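Mannan endo-1,4-beta-mannosidase (Mytilus edulis, PDB 2C0H) hydrolyses internal beta-1,4-mannosidic linkages in the backbones of mannans, cutting longer manno-oligosaccharides but leaving mannobiose and mannotriose intact. Local coordinates at residues W158-E163 against A219-G224; Q208-K213 against K252-L257; N60-W65 against H103-F108; K287-I292 against G316-W321. The protein carries 3 engineered substitutions. One frame throughout, in Å; residues are numbered along the deposited sequence.

Contact 1. Residues W158-E163 against A219-G224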
loop_
_atom_site.group_PDB
_atom_site.type_symbol
_atom_site.label_atom_id
_atom_site.label_comp_id
_atom_site.label_asym_id
_atom_site.label_seq_id
_atom_site.Cartn_x
_atom_site.Cartn_y
_atom_site.Cartn_z
ATOM N N TRP A 158 4.495 1.496 -5.570
ATOM C CA TRP A 158 4.946 1.928 -4.242
ATOM C C TRP A 158 3.770 2.345 -3.356
ATOM O O TRP A 158 2.919 3.133 -3.754
ATOM C CB TRP A 158 5.938 3.107 -4.368
ATOM C CG TRP A 158 7.097 2.852 -5.273
ATOM C CD1 TRP A 158 7.212 3.191 -6.602
ATOM C CD2 TRP A 158 8.337 2.216 -4.928
ATOM N NE1 TRP A 158 8.422 2.796 -7.086
ATOM C CE2 TRP A 158 9.142 2.202 -6.085
ATOM C CE3 TRP A 158 8.838 1.637 -3.754
ATOM C CZ2 TRP A 158 10.417 1.635 -6.104
ATOM C CZ3 TRP A 158 10.108 1.091 -3.771
ATOM C CH2 TRP A 158 10.881 1.085 -4.938
ATOM N N ASP A 159 3.738 1.833 -2.131
ATOM C CA ASP A 159 2.781 2.243 -1.106
ATOM C C ASP A 159 3.595 3.043 -0.085
ATOM O O ASP A 159 4.530 2.521 0.497
ATOM C CB ASP A 159 2.143 0.960 -0.525
ATOM C CG ASP A 159 1.301 1.176 0.714
ATOM O OD1 ASP A 159 1.158 2.302 1.243
ATOM O OD2 ASP A 159 0.746 0.140 1.185
ATOM N N ILE A 160 3.268 4.317 0.088
ATOM C CA ILE A 160 4.057 5.180 0.977
ATOM C C ILE A 160 4.008 4.748 2.436
ATOM O O ILE A 160 5.012 4.812 3.126
ATOM C CB ILE A 160 3.632 6.651 0.912
ATOM C CG1 ILE A 160 3.675 7.173 -0.524
ATOM C CG2 ILE A 160 4.498 7.507 1.825
ATOM C CD1 ILE A 160 4.934 6.975 -1.240
ATOM N N MET A 161 2.852 4.339 2.928
ATOM C CA MET A 161 2.752 4.004 4.349
ATOM C C MET A 161 1.590 3.086 4.610
ATOM O O MET A 161 0.523 3.269 4.051
ATOM C CB MET A 161 2.590 5.255 5.214
ATOM C CG MET A 161 2.785 4.998 6.702
ATOM S SD MET A 161 2.781 6.548 7.635
ATOM C CE MET A 161 3.984 6.214 8.895
ATOM N N ASN A 162 1.812 2.090 5.460
ATOM C CA ASN A 162 0.730 1.294 5.991
ATOM C C ASN A 162 0.047 2.000 7.177
ATOM O O ASN A 162 0.694 2.327 8.175
ATOM C CB ASN A 162 1.293 -0.054 6.446
ATOM C CG ASN A 162 0.223 -0.963 6.946
ATOM O OD1 ASN A 162 -0.622 -1.361 6.173
ATOM N ND2 ASN A 162 0.193 -1.219 8.244
ATOM N N GLU A 163 -1.259 2.218 7.057
ATOM C CA GLU A 163 -2.123 2.735 8.124
ATOM C C GLU A 163 -1.602 3.942 8.891
ATOM O O GLU A 163 -1.374 3.883 10.106
ATOM C CB GLU A 163 -2.512 1.591 9.081
ATOM C CG GLU A 163 -3.130 0.437 8.308
ATOM C CD GLU A 163 -3.695 -0.663 9.173
ATOM O OE1 GLU A 163 -3.443 -0.647 10.389
ATOM O OE2 GLU A 163 -4.412 -1.539 8.615
ATOM N N ALA A 219 5.057 5.806 -12.554
ATOM C CA ALA A 219 4.919 4.932 -11.384
ATOM C C ALA A 219 3.523 4.978 -10.770
ATOM O O ALA A 219 2.872 6.026 -10.739
ATOM C CB ALA A 219 5.945 5.313 -10.321
ATOM N N MET A 220 3.083 3.825 -10.262
ATOM C CA MET A 220 1.886 3.731 -9.458
ATOM C C MET A 220 2.254 3.949 -7.998
ATOM O O MET A 220 3.192 3.325 -7.495
ATOM C CB MET A 220 1.248 2.351 -9.629
ATOM C CG MET A 220 0.863 2.017 -11.047
ATOM S SD MET A 220 -0.593 2.884 -11.625
ATOM C CE MET A 220 0.092 4.353 -12.393
ATOM N N VAL A 221 1.554 4.880 -7.355
ATOM C CA VAL A 221 1.746 5.229 -5.937
ATOM C C VAL A 221 0.403 5.200 -5.172
ATOM O O VAL A 221 -0.620 5.688 -5.646
ATOM C CB VAL A 221 2.386 6.635 -5.792
ATOM C CG1 VAL A 221 2.656 6.961 -4.335
ATOM C CG2 VAL A 221 3.674 6.734 -6.594
ATOM N N THR A 222 0.417 4.630 -3.967
ATOM C CA THR A 222 -0.761 4.566 -3.127
ATOM C C THR A 222 -0.394 4.727 -1.629
ATOM O O THR A 222 0.769 4.985 -1.298
ATOM C CB THR A 222 -1.533 3.243 -3.400
ATOM O OG1 THR A 222 -2.809 3.277 -2.748
ATOM C CG2 THR A 222 -0.766 2.043 -2.903
ATOM N N VAL A 223 -1.400 4.630 -0.758
ATOM C CA VAL A 223 -1.273 4.580 0.708
ATOM C C VAL A 223 -2.286 3.564 1.222
ATOM O O VAL A 223 -3.423 3.586 0.803
ATOM C CB VAL A 223 -1.581 5.941 1.356
ATOM C CG1 VAL A 223 -1.619 5.847 2.894
ATOM C CG2 VAL A 223 -0.563 6.955 0.928
ATOM N N GLY A 224 -1.868 2.688 2.124
ATOM C CA GLY A 224 -2.789 1.714 2.715
ATOM C C GLY A 224 -3.570 2.224 3.925
ATOM O O GLY A 224 -3.111 2.099 5.060
#
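D159 turns its carboxylate across to the neighbouring strand at G224. With CG anti to the backbone N (chi1 170°), the carboxylate leans back toward the second strand and OD1 lies 3.2 Å from the N of G224 in a weak, bent hydrogen bond. The same N-H is held by the carbonyl O of M161 at 3.1 Å, and OD1 also takes a weak bond from the N of M161. These bonds lie at a beta bulge, where the parallel pairing W158–V221 and D159–T222 slips by one residue to N162–G224. G224 has no side chain, and its backbone lies directly against the acid. Beside D159, CB meets the methyl CG2 of T222 at 3.9 Å. The I160 and V221 side chains cross obliquely, CD1 of I160 3.8 Å from CG1 of V221; on the face of W158 and V221, the W158 indole turns its CD1 edge to CB of A219. At the far end the N of E163 binds the O of G224 at 2.7 Å, while OE2 of E163 goes to H263. OD2 of D159 forms a salt bridge with NH2 of R63, which also hydrogen-bonds OD1 of N162. The strand's C-terminal end, with N162 and E163 in succession, is the arrangement of family 5 glycoside hydrolases; by similarity N162 binds substrate and E163 is the proton donor.

Contact 2. Residues Q208-K213 against K252-L257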
loop_
_atom_site.group_PDB
_atom_site.type_symbol
_atom_site.label_atom_id
_atom_site.label_comp_id
_atom_site.label_asym_id
_atom_site.label_seq_id
_atom_site.Cartn_x
_atom_site.Cartn_y
_atom_site.Cartn_z
ATOM N N GLN A 208 6.481 12.463 -0.758
ATOM C CA GLN A 208 7.049 11.241 -1.259
ATOM C C GLN A 208 6.427 10.810 -2.589
ATOM O O GLN A 208 7.119 10.295 -3.453
ATOM C CB GLN A 208 6.972 10.146 -0.194
ATOM C CG GLN A 208 7.888 10.465 0.978
ATOM C CD GLN A 208 7.794 9.453 2.085
ATOM O OE1 GLN A 208 8.482 8.427 2.055
ATOM N NE2 GLN A 208 6.964 9.730 3.058
ATOM N N ALA A 209 5.133 11.055 -2.753
ATOM C CA ALA A 209 4.461 10.798 -4.026
ATOM C C ALA A 209 5.070 11.652 -5.132
ATOM O O ALA A 209 5.337 11.162 -6.211
ATOM C CB ALA A 209 2.994 11.053 -3.907
ATOM N N ALA A 210 5.317 12.923 -4.830
ATOM C CA ALA A 210 5.925 13.803 -5.822
ATOM C C ALA A 210 7.346 13.363 -6.200
ATOM O O ALA A 210 7.722 13.398 -7.380
ATOM C CB ALA A 210 5.904 15.242 -5.314
ATOM N N ALA A 211 8.121 12.915 -5.214
ATOM C CA ALA A 211 9.487 12.468 -5.436
ATOM C C ALA A 211 9.576 11.252 -6.365
ATOM O O ALA A 211 10.371 11.211 -7.280
ATOM C CB ALA A 211 10.140 12.171 -4.100
ATOM N N ILE A 212 8.729 10.260 -6.138
ATOM C CA ILE A 212 8.726 9.056 -6.947
ATOM C C ILE A 212 8.362 9.416 -8.379
ATOM O O ILE A 212 8.991 8.940 -9.312
ATOM C CB ILE A 212 7.726 8.018 -6.386
ATOM C CG1 ILE A 212 8.223 7.529 -5.021
ATOM C CG2 ILE A 212 7.556 6.859 -7.384
ATOM C CD1 ILE A 212 7.179 6.804 -4.220
ATOM N N LYS A 213 7.375 10.286 -8.536
ATOM C CA LYS A 213 6.895 10.638 -9.874
ATOM C C LYS A 213 7.846 11.585 -10.594
ATOM O O LYS A 213 7.752 11.737 -11.805
ATOM C CB LYS A 213 5.497 11.236 -9.806
ATOM C CG LYS A 213 4.431 10.212 -9.446
ATOM C CD LYS A 213 3.087 10.874 -9.295
ATOM C CE LYS A 213 1.965 9.868 -9.235
ATOM N NZ LYS A 213 0.657 10.550 -9.442
ATOM N N LYS A 252 2.856 20.238 -3.026
ATOM C CA LYS A 252 3.410 19.710 -4.280
ATOM C C LYS A 252 2.288 19.277 -5.228
ATOM O O LYS A 252 1.562 18.328 -4.956
ATOM C CB LYS A 252 4.354 18.525 -4.031
ATOM C CG LYS A 252 5.446 18.757 -3.002
ATOM C CD LYS A 252 6.562 19.639 -3.503
ATOM C CE LYS A 252 7.765 19.508 -2.581
ATOM N NZ LYS A 252 8.777 20.566 -2.835
ATOM N N GLN A 253 2.146 19.966 -6.357
ATOM C CA GLN A 253 1.024 19.691 -7.256
ATOM C C GLN A 253 1.034 18.285 -7.863
ATOM O O GLN A 253 -0.030 17.724 -8.152
ATOM C CB GLN A 253 0.982 20.725 -8.384
ATOM C CG GLN A 253 0.659 22.126 -7.925
ATOM C CD GLN A 253 -0.791 22.314 -7.521
ATOM O OE1 GLN A 253 -1.704 21.662 -8.051
ATOM N NE2 GLN A 253 -1.019 23.231 -6.587
ATOM N N SER A 254 2.221 17.711 -8.042
ATOM C CA SER A 254 2.372 16.376 -8.623
ATOM C C SER A 254 2.239 15.268 -7.588
ATOM O O SER A 254 2.274 14.095 -7.950
ATOM C CB SER A 254 3.735 16.236 -9.291
ATOM O OG SER A 254 4.776 16.425 -8.351
ATOM N N GLY A 255 2.099 15.643 -6.323
ATOM C CA GLY A 255 2.153 14.687 -5.214
ATOM C C GLY A 255 0.808 14.092 -4.898
ATOM O O GLY A 255 0.308 14.236 -3.794
ATOM N N THR A 256 0.244 13.405 -5.883
ATOM C CA THR A 256 -1.079 12.802 -5.772
ATOM C C THR A 256 -0.958 11.287 -5.966
ATOM O O THR A 256 0.004 10.800 -6.556
ATOM C CB THR A 256 -2.025 13.381 -6.839
ATOM O OG1 THR A 256 -1.422 13.246 -8.140
ATOM C CG2 THR A 256 -2.298 14.873 -6.554
ATOM N N LEU A 257 -1.928 10.550 -5.439
ATOM C CA LEU A 257 -1.897 9.094 -5.550
ATOM C C LEU A 257 -2.449 8.645 -6.893
ATOM O O LEU A 257 -3.238 9.361 -7.526
ATOM C CB LEU A 257 -2.723 8.461 -4.422
ATOM C CG LEU A 257 -2.359 8.833 -2.982
ATOM C CD1 LEU A 257 -3.228 8.013 -2.022
ATOM C CD2 LEU A 257 -0.889 8.616 -2.701
#
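K213 reaches from the helix to the carbonyl of T256 with a nearly straight side chain. CG stands anti to the carbonyl carbon (chi1 -71°), and every torsion beyond it is close to 180°, which carries the amine the full length of the chain. On the way CD passes 3.6 Å from the O of S254. NZ then ends 3.0 Å from the O of T256 in a hydrogen bond, coming from above the carbonyl plane, 47° out of it. The T256 side chain crosses the lysine at about a right angle; its OG1 is 3.6 Å from NZ, close without being bonded.

One turn back, two alanines give the helix a smooth surface against the loop. CB of A209 rests on the backbone of G255, 3.9 Å from its C. CB of A210 is met by OG of S254 at 3.4 Å and by CB of K252 at 3.9 Å. The serine hydroxyl sits between the backbone N and the carbonyl carbon (chi1 60°), which turns it in over A210. K252 begins toward the helix, but its chain then bends away, and its ammonium makes a cation-pi contact with W207. N206, also on the helix, holds both ends of the turn, through the N of K252 and the O of G255.

The loop is a type I beta turn from K252 to G255, overlapping an inverse gamma turn centred on G255. It leads from helix 243-250 into strand 260-263, and its packing on helix 198-215 joins neighbouring parts of the outer layer of the TIM barrel.

Contact 3. Residues N60-W65 against H103-F108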
loop_
_atom_site.group_PDB
_atom_site.type_symbol
_atom_site.label_atom_id
_atom_site.label_comp_id
_atom_site.label_asym_id
_atom_site.label_seq_id
_atom_site.Cartn_x
_atom_site.Cartn_y
_atom_site.Cartn_z
ATOM N N ASN A 60 -1.523 -12.612 -9.125
ATOM C CA ASN A 60 -0.685 -11.812 -10.015
ATOM C C ASN A 60 0.062 -10.691 -9.311
ATOM O O ASN A 60 0.750 -9.910 -9.979
ATOM C CB ASN A 60 -1.513 -11.231 -11.175
ATOM C CG ASN A 60 -2.650 -10.315 -10.723
ATOM O OD1 ASN A 60 -2.570 -9.624 -9.701
ATOM N ND2 ASN A 60 -3.723 -10.280 -11.518
ATOM N N SER A 61 -0.049 -10.590 -7.991
ATOM C CA SER A 61 0.619 -9.501 -7.273
ATOM C C SER A 61 0.850 -9.791 -5.805
ATOM O O SER A 61 0.070 -10.503 -5.169
ATOM C CB SER A 61 -0.142 -8.183 -7.436
ATOM O OG SER A 61 -1.530 -8.337 -7.256
ATOM N N VAL A 62 1.921 -9.204 -5.275
ATOM C CA VAL A 62 2.327 -9.366 -3.877
ATOM C C VAL A 62 2.666 -7.982 -3.321
ATOM O O VAL A 62 3.353 -7.210 -4.005
ATOM C CB VAL A 62 3.563 -10.294 -3.721
ATOM C CG1 VAL A 62 3.977 -10.425 -2.272
ATOM C CG2 VAL A 62 3.294 -11.658 -4.287
ATOM N N ARG A 63 2.196 -7.692 -2.107
ATOM C CA ARG A 63 2.587 -6.500 -1.340
ATOM C C ARG A 63 3.631 -6.918 -0.296
ATOM O O ARG A 63 3.417 -7.856 0.492
ATOM C CB ARG A 63 1.354 -5.854 -0.689
ATOM C CG ARG A 63 1.579 -4.645 0.226
ATOM C CD ARG A 63 0.213 -4.007 0.593
ATOM N NE ARG A 63 0.267 -2.805 1.448
ATOM C CZ ARG A 63 -0.113 -2.712 2.719
ATOM N NH1 ARG A 63 -0.586 -3.757 3.391
ATOM N NH2 ARG A 63 -0.027 -1.549 3.347
ATOM N N VAL A 64 4.752 -6.209 -0.276
ATOM C CA VAL A 64 5.839 -6.501 0.655
ATOM C C VAL A 64 6.308 -5.229 1.351
ATOM O O VAL A 64 6.362 -4.182 0.727
ATOM C CB VAL A 64 7.011 -7.191 -0.063
ATOM C CG1 VAL A 64 7.696 -6.274 -1.040
ATOM C CG2 VAL A 64 8.019 -7.740 0.921
ATOM N N TRP A 65 6.610 -5.314 2.641
ATOM C CA TRP A 65 7.038 -4.147 3.433
ATOM C C TRP A 65 8.566 -4.019 3.437
ATOM O O TRP A 65 9.292 -5.009 3.599
ATOM C CB TRP A 65 6.501 -4.242 4.866
ATOM C CG TRP A 65 4.982 -4.154 5.025
ATOM C CD1 TRP A 65 4.028 -4.181 4.030
ATOM C CD2 TRP A 65 4.271 -4.059 6.249
ATOM N NE1 TRP A 65 2.776 -4.094 4.578
ATOM C CE2 TRP A 65 2.893 -4.039 5.943
ATOM C CE3 TRP A 65 4.666 -4.006 7.593
ATOM C CZ2 TRP A 65 1.908 -3.938 6.941
ATOM C CZ3 TRP A 65 3.690 -3.907 8.576
ATOM C CH2 TRP A 65 2.332 -3.876 8.243
ATOM N N HIS A 103 7.740 -15.687 -12.648
ATOM C CA HIS A 103 6.408 -16.209 -12.264
ATOM C C HIS A 103 5.217 -15.307 -12.668
ATOM O O HIS A 103 4.083 -15.512 -12.209
ATOM C CB HIS A 103 6.369 -16.455 -10.750
ATOM C CG HIS A 103 7.270 -17.556 -10.289
ATOM N ND1 HIS A 103 6.892 -18.882 -10.312
ATOM C CD2 HIS A 103 8.530 -17.533 -9.796
ATOM C CE1 HIS A 103 7.879 -19.626 -9.843
ATOM N NE2 HIS A 103 8.884 -18.832 -9.523
ATOM N N ASN A 104 5.469 -14.300 -13.506
ATOM C CA ASN A 104 4.471 -13.304 -13.919
ATOM C C ASN A 104 3.709 -12.612 -12.771
ATOM O O ASN A 104 2.488 -12.459 -12.826
ATOM C CB ASN A 104 3.469 -13.911 -14.918
ATOM C CG ASN A 104 4.007 -13.969 -16.327
ATOM O OD1 ASN A 104 4.586 -13.007 -16.834
ATOM N ND2 ASN A 104 3.793 -15.097 -16.986
ATOM N N ILE A 105 4.438 -12.182 -11.745
ATOM C CA ILE A 105 3.838 -11.516 -10.581
ATOM C C ILE A 105 4.398 -10.101 -10.429
ATOM O O ILE A 105 5.600 -9.909 -10.596
ATOM C CB ILE A 105 4.079 -12.364 -9.321
ATOM C CG1 ILE A 105 3.172 -13.611 -9.401
ATOM C CG2 ILE A 105 3.805 -11.574 -8.079
ATOM C CD1 ILE A 105 3.422 -14.625 -8.315
ATOM N N LEU A 106 3.512 -9.142 -10.169
ATOM C CA LEU A 106 3.882 -7.745 -9.886
ATOM C C LEU A 106 4.085 -7.520 -8.395
ATOM O O LEU A 106 3.261 -7.928 -7.565
ATOM C CB LEU A 106 2.786 -6.800 -10.370
ATOM C CG LEU A 106 2.542 -6.714 -11.870
ATOM C CD1 LEU A 106 1.241 -5.970 -12.132
ATOM C CD2 LEU A 106 3.714 -6.023 -12.594
ATOM N N ILE A 107 5.139 -6.785 -8.056
ATOM C CA ILE A 107 5.453 -6.481 -6.672
ATOM C C ILE A 107 5.127 -5.027 -6.314
ATOM O O ILE A 107 5.486 -4.099 -7.053
ATOM C CB ILE A 107 6.973 -6.761 -6.386
ATOM C CG1 ILE A 107 7.373 -8.196 -6.766
ATOM C CG2 ILE A 107 7.359 -6.444 -4.954
ATOM C CD1 ILE A 107 6.543 -9.287 -6.113
ATOM N N PHE A 108 4.498 -4.841 -5.163
ATOM C CA PHE A 108 4.256 -3.517 -4.586
ATOM C C PHE A 108 5.038 -3.400 -3.281
ATOM O O PHE A 108 4.792 -4.152 -2.346
ATOM C CB PHE A 108 2.763 -3.278 -4.381
ATOM C CG PHE A 108 2.007 -3.212 -5.667
ATOM C CD1 PHE A 108 1.758 -1.988 -6.273
ATOM C CD2 PHE A 108 1.611 -4.371 -6.310
ATOM C CE1 PHE A 108 1.105 -1.923 -7.481
ATOM C CE2 PHE A 108 0.956 -4.306 -7.543
ATOM C CZ PHE A 108 0.681 -3.076 -8.095
#
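F108 lays its ring alongside the strand of S61 and V62. The side chain starts at CB, 4.0 Å from the carbonyl O of V62; CG is anti to the carbonyl carbon (chi1 -66°), which sends the ring back along the strands toward S61. CD2 skirts the same oxygen, and CE2 reaches CB of S61 at 4.0 Å. Both neighbours lie at the ring edge, near its plane. On its CD2 side the ring meets the indole of W321, with the two planes at about 45°.

The backbones run parallel, S61 opposite L106, V62 opposite I107 and R63 opposite F108. Four N-H...O bonds of 2.9 Å each, from the N of L106 to the O of N60, V62 N to L106 O, F108 N to V62 O and V64 N to F108 O, join two adjacent strands of the TIM barrel, with helix 89-102 as the crossover between them. A Schellman motif with N104 as its C-prime residue ends that helix just before the second strand.

V62, I105, V64 and I107 face the helices. The V62 and I105 side chains cross at a slant, their CG2 atoms 3.8 Å apart, CD1 of I107 reaches CB of V62 at 4.0 Å, and CG1 of V64 meets CG2 of I107 at 3.9 Å. Y96, L97 and A100 of helix 89-102 pack on I107. Inside the barrel R63 extends its chain from CG to NE; its NH1 forms a salt bridge with E294, by similarity the nucleophile, and a hydrogen bond with OD1 of N25. NE1 of W65, a substrate-binding residue by similarity, lies over one face of the R63 guanidinium, 3.5 Å above its plane and offset toward the rim.

Contact 4. Residues K287-I292 against G316-W321. With SO4 (sulfate ion), chain B.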
loop_
_atom_site.group_PDB
_atom_site.type_symbol
_atom_site.label_atom_id
_atom_site.label_comp_id
_atom_site.label_asym_id
_atom_site.label_seq_id
_atom_site.Cartn_x
_atom_site.Cartn_y
_atom_site.Cartn_z
ATOM N N LYS A 287 -12.763 9.092 -7.496
ATOM C CA LYS A 287 -12.372 9.350 -8.877
ATOM C C LYS A 287 -11.058 8.648 -9.284
ATOM O O LYS A 287 -10.458 8.956 -10.328
ATOM C CB LYS A 287 -12.265 10.860 -9.086
ATOM C CG LYS A 287 -13.550 11.598 -8.827
ATOM C CD LYS A 287 -13.438 13.074 -9.187
ATOM C CE LYS A 287 -12.531 13.811 -8.227
ATOM N NZ LYS A 287 -12.668 15.303 -8.327
ATOM N N LYS A 288 -10.601 7.702 -8.460
ATOM C CA LYS A 288 -9.454 6.854 -8.777
ATOM C C LYS A 288 -9.882 5.440 -8.450
ATOM O O LYS A 288 -10.852 5.292 -7.704
ATOM C CB LYS A 288 -8.242 7.176 -7.895
ATOM C CG LYS A 288 -7.808 8.621 -7.860
ATOM C CD LYS A 288 -6.593 8.746 -6.931
ATOM C CE LYS A 288 -6.291 10.182 -6.545
ATOM N NZ LYS A 288 -5.880 10.903 -7.773
ATOM N N PRO A 289 -9.143 4.438 -8.968
ATOM C CA PRO A 289 -9.425 3.052 -8.589
ATOM C C PRO A 289 -9.188 2.826 -7.116
ATOM O O PRO A 289 -8.448 3.571 -6.484
ATOM C CB PRO A 289 -8.424 2.242 -9.408
ATOM C CG PRO A 289 -7.931 3.147 -10.517
ATOM C CD PRO A 289 -8.015 4.511 -9.913
ATOM N N MET A 290 -9.828 1.794 -6.577
ATOM C CA MET A 290 -9.614 1.387 -5.206
ATOM C C MET A 290 -9.330 -0.105 -5.138
ATOM O O MET A 290 -10.065 -0.905 -5.714
ATOM C CB MET A 290 -10.834 1.692 -4.341
ATOM C CG MET A 290 -10.753 1.097 -2.949
ATOM S SD MET A 290 -11.982 1.767 -1.860
ATOM C CE MET A 290 -11.194 3.328 -1.435
ATOM N N VAL A 291 -8.269 -0.438 -4.421
ATOM C CA VAL A 291 -7.890 -1.816 -4.116
ATOM C C VAL A 291 -8.278 -2.079 -2.662
ATOM O O VAL A 291 -8.063 -1.255 -1.777
ATOM C CB VAL A 291 -6.364 -2.004 -4.303
ATOM C CG1 VAL A 291 -5.917 -3.342 -3.740
ATOM C CG2 VAL A 291 -5.988 -1.880 -5.794
ATOM N N ILE A 292 -8.865 -3.236 -2.400
ATOM C CA ILE A 292 -9.073 -3.651 -1.018
ATOM C C ILE A 292 -7.784 -4.390 -0.599
ATOM O O ILE A 292 -7.563 -5.546 -0.967
ATOM C CB ILE A 292 -10.343 -4.506 -0.881
ATOM C CG1 ILE A 292 -11.584 -3.722 -1.365
ATOM C CG2 ILE A 292 -10.536 -4.931 0.577
ATOM C CD1 ILE A 292 -12.863 -4.569 -1.482
ATOM N N GLY A 316 -16.857 -3.234 -8.591
ATOM C CA GLY A 316 -16.238 -2.004 -9.090
ATOM C C GLY A 316 -14.881 -1.705 -8.515
ATOM O O GLY A 316 -14.307 -0.645 -8.802
ATOM N N TYR A 317 -14.370 -2.588 -7.666
ATOM C CA TYR A 317 -13.017 -2.428 -7.132
ATOM C C TYR A 317 -11.945 -2.933 -8.131
ATOM O O TYR A 317 -12.259 -3.619 -9.106
ATOM C CB TYR A 317 -12.904 -3.084 -5.745
ATOM C CG TYR A 317 -13.947 -2.559 -4.776
ATOM C CD1 TYR A 317 -13.738 -1.379 -4.051
ATOM C CD2 TYR A 317 -15.183 -3.202 -4.604
ATOM C CE1 TYR A 317 -14.691 -0.886 -3.188
ATOM C CE2 TYR A 317 -16.138 -2.720 -3.728
ATOM C CZ TYR A 317 -15.902 -1.557 -3.008
ATOM O OH TYR A 317 -16.866 -1.047 -2.145
ATOM N N SER A 318 -10.683 -2.544 -7.927
ATOM C CA SER A 318 -9.627 -2.850 -8.905
ATOM C C SER A 318 -8.565 -3.836 -8.413
ATOM O O SER A 318 -7.635 -4.216 -9.138
ATOM C CB SER A 318 -8.950 -1.569 -9.398
ATOM O OG SER A 318 -9.824 -0.810 -10.221
ATOM N N GLY A 319 -8.730 -4.311 -7.183
ATOM C CA GLY A 319 -7.824 -5.298 -6.661
ATOM C C GLY A 319 -8.266 -5.790 -5.304
ATOM O O GLY A 319 -9.131 -5.188 -4.659
ATOM N N ALA A 320 -7.669 -6.916 -4.913
ATOM C CA ALA A 320 -7.927 -7.521 -3.613
ATOM C C ALA A 320 -6.679 -8.303 -3.176
ATOM O O ALA A 320 -6.218 -9.196 -3.880
ATOM C CB ALA A 320 -9.140 -8.418 -3.710
ATOM N N TRP A 321 -6.100 -7.899 -2.046
ATOM C CA TRP A 321 -4.941 -8.550 -1.457
ATOM C C TRP A 321 -5.274 -9.053 -0.051
ATOM O O TRP A 321 -5.641 -8.285 0.807
ATOM C CB TRP A 321 -3.769 -7.586 -1.351
ATOM C CG TRP A 321 -3.285 -7.053 -2.659
ATOM C CD1 TRP A 321 -3.232 -7.715 -3.850
ATOM C CD2 TRP A 321 -2.722 -5.759 -2.889
ATOM N NE1 TRP A 321 -2.669 -6.900 -4.821
ATOM C CE2 TRP A 321 -2.360 -5.693 -4.252
ATOM C CE3 TRP A 321 -2.487 -4.654 -2.074
ATOM C CZ2 TRP A 321 -1.778 -4.552 -4.819
ATOM C CZ3 TRP A 321 -1.908 -3.516 -2.652
ATOM C CH2 TRP A 321 -1.581 -3.481 -4.001
HETATM S S SO4 B . -9.948 15.336 -5.754
HETATM O O1 SO4 B . -9.077 14.164 -5.651
HETATM O O2 SO4 B . -9.364 16.439 -4.987
HETATM O O3 SO4 B . -11.283 15.084 -5.215
HETATM O O4 SO4 B . -10.060 15.742 -7.159
HETATM O O HOH W 1 -11.738 0.614 -8.710
#
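I292 presses its terminal methyl into the ring face of Y317. CD1 stands over the ring centre, 4.0 Å above the plane, while the sulfur of M290 comes to the ring edge, 4.0 Å from CE1 of Y317, as a Met-aromatic contact. M290 and Y317 lie side by side and point the same way. V291, on the other side of the sheet, lodges CG1 over the W321 indole, 3.9 Å above its plane and toward the rim. Its other methyl, CG2, lies 4.0 Å from CA of G319: that bare CA is the hollow that receives the methyl. At the start of the strands, CB of P289 abuts OG of S318 at 3.5 Å. A water joins that hydroxyl to the N of M290 and the O of G316. At the exposed start NZ of K287 binds O4 of a sulfate, probably from the crystallisation liquor, at 2.9 Å. Backbone bonds from S318 N to M290 O, I292 N to G319 O and W321 N to I292 O close the seam. Helix 305-314 crosses over between the strands in a beta-alpha-beta unit, covering I292 and A320 through A312, while strand 260-263 borders the first strand and strand 17-25 the second.

From the N terminus, contact 3 comes first, bringing 103-108 back beside 60-65 after the loop through helix 89-102. Contact 1 opens only after that, closing 158-163 onto 219-224 around helix 198-215. Contact 2 starts within this loop, at 208-213, and ends beyond it at 252-257, which makes contacts 1 and 2 cross; I160 and A219 both pack on I212. Contact 4 closes last, across helix 305-314. Contacts 1, 3 and 4 are seams of one barrel sheet, and contact 2 ties helix 198-215 to the loop before strand 260-263 outside it. R63 of contact 3 reaches into contact 1, S61 bonds W321 of contact 4, and K288 reaches L257 of contact 2.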